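Local coordinates for flagellar biosynthetic protein FliP (Thermotoga maritima MSB8, PDB 5H72) that probably takes part in flagellum-specific protein export as a membrane component of the type III export gate, represented here by its periplasmic domain, at residues Arg30-Lys38 with Glu61-Phe72. Sequence-based numbering, arbitrary orientation.
Sequences REFMINELK and EEAPNAVLIPAF
Arg30 reaches across to the turn that leads into helix 65-80 and grips the carbonyl of Ala63 end-on, NH1 and NH2 both donating to Ala63 O, which lies in the guanidinium plane. NH2 also gives Glu61 O a weak hydrogen bond. Arg30 NH1 donates a further hydrogen bond to Asn65 OD1 at 2.9 Å, from above the amide plane, and a water accepts from NE. A bend at chi3 (62°) swings the guanidinium round to these acceptors, and Leu68 CD2 lies over one of its faces, 3.6 Å from Arg30 NH1. These bonds tie the turn before helix 65-80, and its first residue, to helix 17-39. At the other end of the 30-38 segment, the extended Lys38 closes a salt bridge, NZ to Glu61 OE2 at 2.7 Å.

The apolar packing includes two knobs into holes. Leu68 wedges among Arg30, Met33, Ile34 and Leu37, its CD1 3.7 Å from Leu37 CD1; Met33 fits among Asn65, Leu68, Ile69 and Phe72, with CE 3.6 Å from Ile69 CG1. Met33 CG sits over the Phe72 ring in a CH-pi contact, 3.7 Å from the centroid, while SD approaches obliquely as a Met-aromatic contact. Phe32 turns its edge to the Phe72 ring in an offset edge-to-face pair, planes 71° apart.

The two helix segments cross at 49° with axes 9.8 Å apart. Helix 43-52 packs against the same core through Val46, which touches Leu37, Ala63 and Ala71, while Phe32 and Glu36 pack against a second subunit, where Glu36 salt-bridges Arg28 of that subunit.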
loop_
_atom_site.group_PDB
_atom_site.type_symbol
_atom_site.label_atom_id
_atom_site.label_comp_id
_atom_site.label_asym_id
_atom_site.label_seq_id
_atom_site.Cartn_x
_atom_site.Cartn_y
_atom_site.Cartn_z
ATOM N N ARG A 30 6.378 5.807 9.371
ATOM C CA ARG A 30 7.678 5.462 9.955
ATOM C C ARG A 30 7.508 4.820 11.318
ATOM O O ARG A 30 8.120 3.790 11.602
ATOM C CB ARG A 30 8.575 6.694 10.084
ATOM C CG ARG A 30 9.184 7.147 8.765
ATOM C CD ARG A 30 10.139 8.307 8.984
ATOM N NE ARG A 30 11.269 7.945 9.834
ATOM C CZ ARG A 30 12.387 7.383 9.384
ATOM N NH1 ARG A 30 12.528 7.115 8.095
ATOM N NH2 ARG A 30 13.370 7.090 10.218
ATOM N N GLU A 31 6.658 5.421 12.147
ATOM C CA GLU A 31 6.427 4.927 13.510
ATOM C C GLU A 31 5.862 3.505 13.543
ATOM O O GLU A 31 6.275 2.711 14.383
ATOM C CB GLU A 31 5.493 5.876 14.283
ATOM C CG GLU A 31 6.158 7.170 14.759
ATOM C CD GLU A 31 5.205 8.096 15.534
ATOM O OE1 GLU A 31 4.000 7.765 15.661
ATOM O OE2 GLU A 31 5.665 9.160 16.021
ATOM N N PHE A 32 4.940 3.157 12.641
ATOM C CA PHE A 32 4.407 1.797 12.701
ATOM C C PHE A 32 5.350 0.800 12.014
ATOM O O PHE A 32 5.403 -0.357 12.416
ATOM C CB PHE A 32 2.937 1.715 12.177
ATOM C CG PHE A 32 2.756 1.594 10.684
ATOM C CD1 PHE A 32 3.174 0.469 9.983
ATOM C CD2 PHE A 32 2.044 2.567 9.996
ATOM C CE1 PHE A 32 2.970 0.355 8.621
ATOM C CE2 PHE A 32 1.822 2.458 8.621
ATOM C CZ PHE A 32 2.291 1.348 7.934
ATOM N N MET A 33 6.116 1.241 11.022
ATOM C CA MET A 33 7.140 0.371 10.452
ATOM C C MET A 33 8.166 0.036 11.528
ATOM O O MET A 33 8.497 -1.134 11.747
ATOM C CB MET A 33 7.818 1.025 9.239
ATOM C CG MET A 33 6.935 1.077 8.002
ATOM S SD MET A 33 7.798 1.514 6.475
ATOM C CE MET A 33 8.474 3.123 6.877
ATOM N N ILE A 34 8.642 1.069 12.215
ATOM C CA ILE A 34 9.604 0.887 13.291
ATOM C C ILE A 34 9.045 -0.012 14.401
ATOM O O ILE A 34 9.722 -0.925 14.870
ATOM C CB ILE A 34 10.038 2.247 13.863
ATOM C CG1 ILE A 34 10.980 2.937 12.875
ATOM C CG2 ILE A 34 10.711 2.083 15.219
ATOM C CD1 ILE A 34 11.212 4.398 13.164
ATOM N N ASN A 35 7.802 0.224 14.801
ATOM C CA ASN A 35 7.175 -0.588 15.844
ATOM C C ASN A 35 7.065 -2.057 15.443
ATOM O O ASN A 35 7.337 -2.943 16.249
ATOM C CB ASN A 35 5.798 -0.033 16.180
ATOM C CG ASN A 35 5.131 -0.768 17.328
ATOM O OD1 ASN A 35 4.104 -1.416 17.148
ATOM N ND2 ASN A 35 5.709 -0.665 18.518
ATOM N N GLU A 36 6.677 -2.310 14.191
ATOM C CA GLU A 36 6.571 -3.672 13.661
ATOM C C GLU A 36 7.930 -4.364 13.676
ATOM O O GLU A 36 8.030 -5.547 13.992
ATOM C CB GLU A 36 6.017 -3.670 12.230
ATOM C CG GLU A 36 4.501 -3.617 12.140
ATOM C CD GLU A 36 3.834 -4.895 12.646
ATOM O OE1 GLU A 36 4.034 -5.965 12.033
ATOM O OE2 GLU A 36 3.107 -4.824 13.658
ATOM N N LEU A 37 8.969 -3.612 13.324
ATOM C CA LEU A 37 10.313 -4.161 13.259
ATOM C C LEU A 37 10.836 -4.515 14.652
ATOM O O LEU A 37 11.499 -5.536 14.828
ATOM C CB LEU A 37 11.264 -3.176 12.562
ATOM C CG LEU A 37 11.179 -3.092 11.033
ATOM C CD1 LEU A 37 11.869 -1.843 10.538
ATOM C CD2 LEU A 37 11.781 -4.319 10.361
ATOM N N LYS A 38 10.539 -3.674 15.639
ATOM C CA LYS A 38 10.979 -3.935 17.000
ATOM C C LYS A 38 10.195 -5.084 17.602
ATOM O O LYS A 38 10.779 -6.004 18.166
ATOM C CB LYS A 38 10.838 -2.689 17.879
ATOM C CG LYS A 38 11.838 -1.602 17.540
ATOM C CD LYS A 38 11.860 -0.522 18.608
ATOM C CE LYS A 38 12.837 0.588 18.228
ATOM N NZ LYS A 38 12.879 1.683 19.249
ATOM N N GLU A 61 15.718 4.278 14.112
ATOM C CA GLU A 61 14.987 5.524 13.899
ATOM C C GLU A 61 15.767 6.504 13.034
ATOM O O GLU A 61 15.215 7.499 12.587
ATOM C CB GLU A 61 14.633 6.194 15.226
ATOM C CG GLU A 61 13.681 5.395 16.105
ATOM C CD GLU A 61 14.406 4.371 16.956
ATOM O OE1 GLU A 61 15.587 4.095 16.677
ATOM O OE2 GLU A 61 13.797 3.846 17.911
ATOM N N GLU A 62 17.046 6.232 12.803
ATOM C CA GLU A 62 17.856 7.115 11.963
ATOM C C GLU A 62 17.941 6.619 10.512
ATOM O O GLU A 62 18.508 7.289 9.657
ATOM C CB GLU A 62 19.264 7.262 12.548
ATOM C CG GLU A 62 19.295 7.723 14.004
ATOM C CD GLU A 62 20.651 7.495 14.672
ATOM O OE1 GLU A 62 21.515 6.802 14.079
ATOM O OE2 GLU A 62 20.853 8.010 15.797
ATOM N N ALA A 63 17.386 5.446 10.231
ATOM C CA ALA A 63 17.391 4.951 8.862
ATOM C C ALA A 63 16.417 5.749 8.000
ATOM O O ALA A 63 15.271 5.975 8.394
ATOM C CB ALA A 63 17.046 3.480 8.819
ATOM N N PRO A 64 16.881 6.198 6.829
ATOM C CA PRO A 64 15.995 6.859 5.863
ATOM C C PRO A 64 14.977 5.865 5.295
ATOM O O PRO A 64 15.156 4.651 5.418
ATOM C CB PRO A 64 16.962 7.350 4.777
ATOM C CG PRO A 64 18.108 6.379 4.848
ATOM C CD PRO A 64 18.255 6.055 6.316
ATOM N N ASN A 65 13.920 6.374 4.678
ATOM C CA ASN A 65 12.873 5.495 4.184
ATOM C C ASN A 65 13.381 4.514 3.125
ATOM O O ASN A 65 12.861 3.408 3.009
ATOM C CB ASN A 65 11.706 6.321 3.646
ATOM C CG ASN A 65 10.856 6.918 4.755
ATOM O OD1 ASN A 65 10.816 6.400 5.872
ATOM N ND2 ASN A 65 10.173 8.011 4.454
ATOM N N ALA A 66 14.414 4.894 2.378
ATOM C CA ALA A 66 14.985 4.007 1.357
ATOM C C ALA A 66 15.558 2.733 1.963
ATOM O O ALA A 66 15.723 1.722 1.267
ATOM C CB ALA A 66 16.063 4.731 0.559
ATOM N N VAL A 67 15.866 2.788 3.254
ATOM C CA VAL A 67 16.354 1.641 3.992
ATOM C C VAL A 67 15.239 1.053 4.838
ATOM O O VAL A 67 15.038 -0.164 4.879
ATOM C CB VAL A 67 17.546 2.033 4.924
ATOM C CG1 VAL A 67 17.859 0.927 5.911
ATOM C CG2 VAL A 67 18.769 2.395 4.101
ATOM N N LEU A 68 14.517 1.931 5.528
ATOM C CA LEU A 68 13.500 1.509 6.487
ATOM C C LEU A 68 12.378 0.709 5.820
ATOM O O LEU A 68 11.998 -0.350 6.298
ATOM C CB LEU A 68 12.925 2.723 7.216
ATOM C CG LEU A 68 11.985 2.489 8.406
ATOM C CD1 LEU A 68 12.661 1.651 9.494
ATOM C CD2 LEU A 68 11.512 3.823 8.972
ATOM N N ILE A 69 11.871 1.203 4.699
ATOM C CA ILE A 69 10.746 0.549 4.039
ATOM C C ILE A 69 11.096 -0.853 3.517
ATOM O O ILE A 69 10.339 -1.790 3.765
ATOM C CB ILE A 69 10.185 1.438 2.892
ATOM C CG1 ILE A 69 9.626 2.730 3.480
ATOM C CG2 ILE A 69 9.097 0.708 2.131
ATOM C CD1 ILE A 69 9.224 3.726 2.450
ATOM N N PRO A 70 12.238 -1.019 2.811
ATOM C CA PRO A 70 12.575 -2.393 2.412
ATOM C C PRO A 70 12.808 -3.339 3.598
ATOM O O PRO A 70 12.426 -4.510 3.523
ATOM C CB PRO A 70 13.866 -2.219 1.603
ATOM C CG PRO A 70 13.852 -0.826 1.146
ATOM C CD PRO A 70 13.181 -0.043 2.230
ATOM N N ALA A 71 13.417 -2.845 4.674
ATOM C CA ALA A 71 13.636 -3.673 5.862
ATOM C C ALA A 71 12.304 -4.100 6.454
ATOM O O ALA A 71 12.136 -5.244 6.879
ATOM C CB ALA A 71 14.463 -2.925 6.896
ATOM N N PHE A 72 11.356 -3.168 6.468
ATOM C CA PHE A 72 10.015 -3.414 7.000
ATOM C C PHE A 72 9.332 -4.524 6.224
ATOM O O PHE A 72 8.829 -5.482 6.816
ATOM C CB PHE A 72 9.189 -2.120 6.953
ATOM C CG PHE A 72 7.701 -2.323 7.090
ATOM C CD1 PHE A 72 7.140 -2.647 8.314
ATOM C CD2 PHE A 72 6.859 -2.146 5.994
ATOM C CE1 PHE A 72 5.773 -2.819 8.440
ATOM C CE2 PHE A 72 5.491 -2.314 6.110
ATOM C CZ PHE A 72 4.945 -2.650 7.333
HETATM O O HOH W 1 11.896 8.374 12.417
HETATM O O HOH W 2 16.203 1.869 18.324
#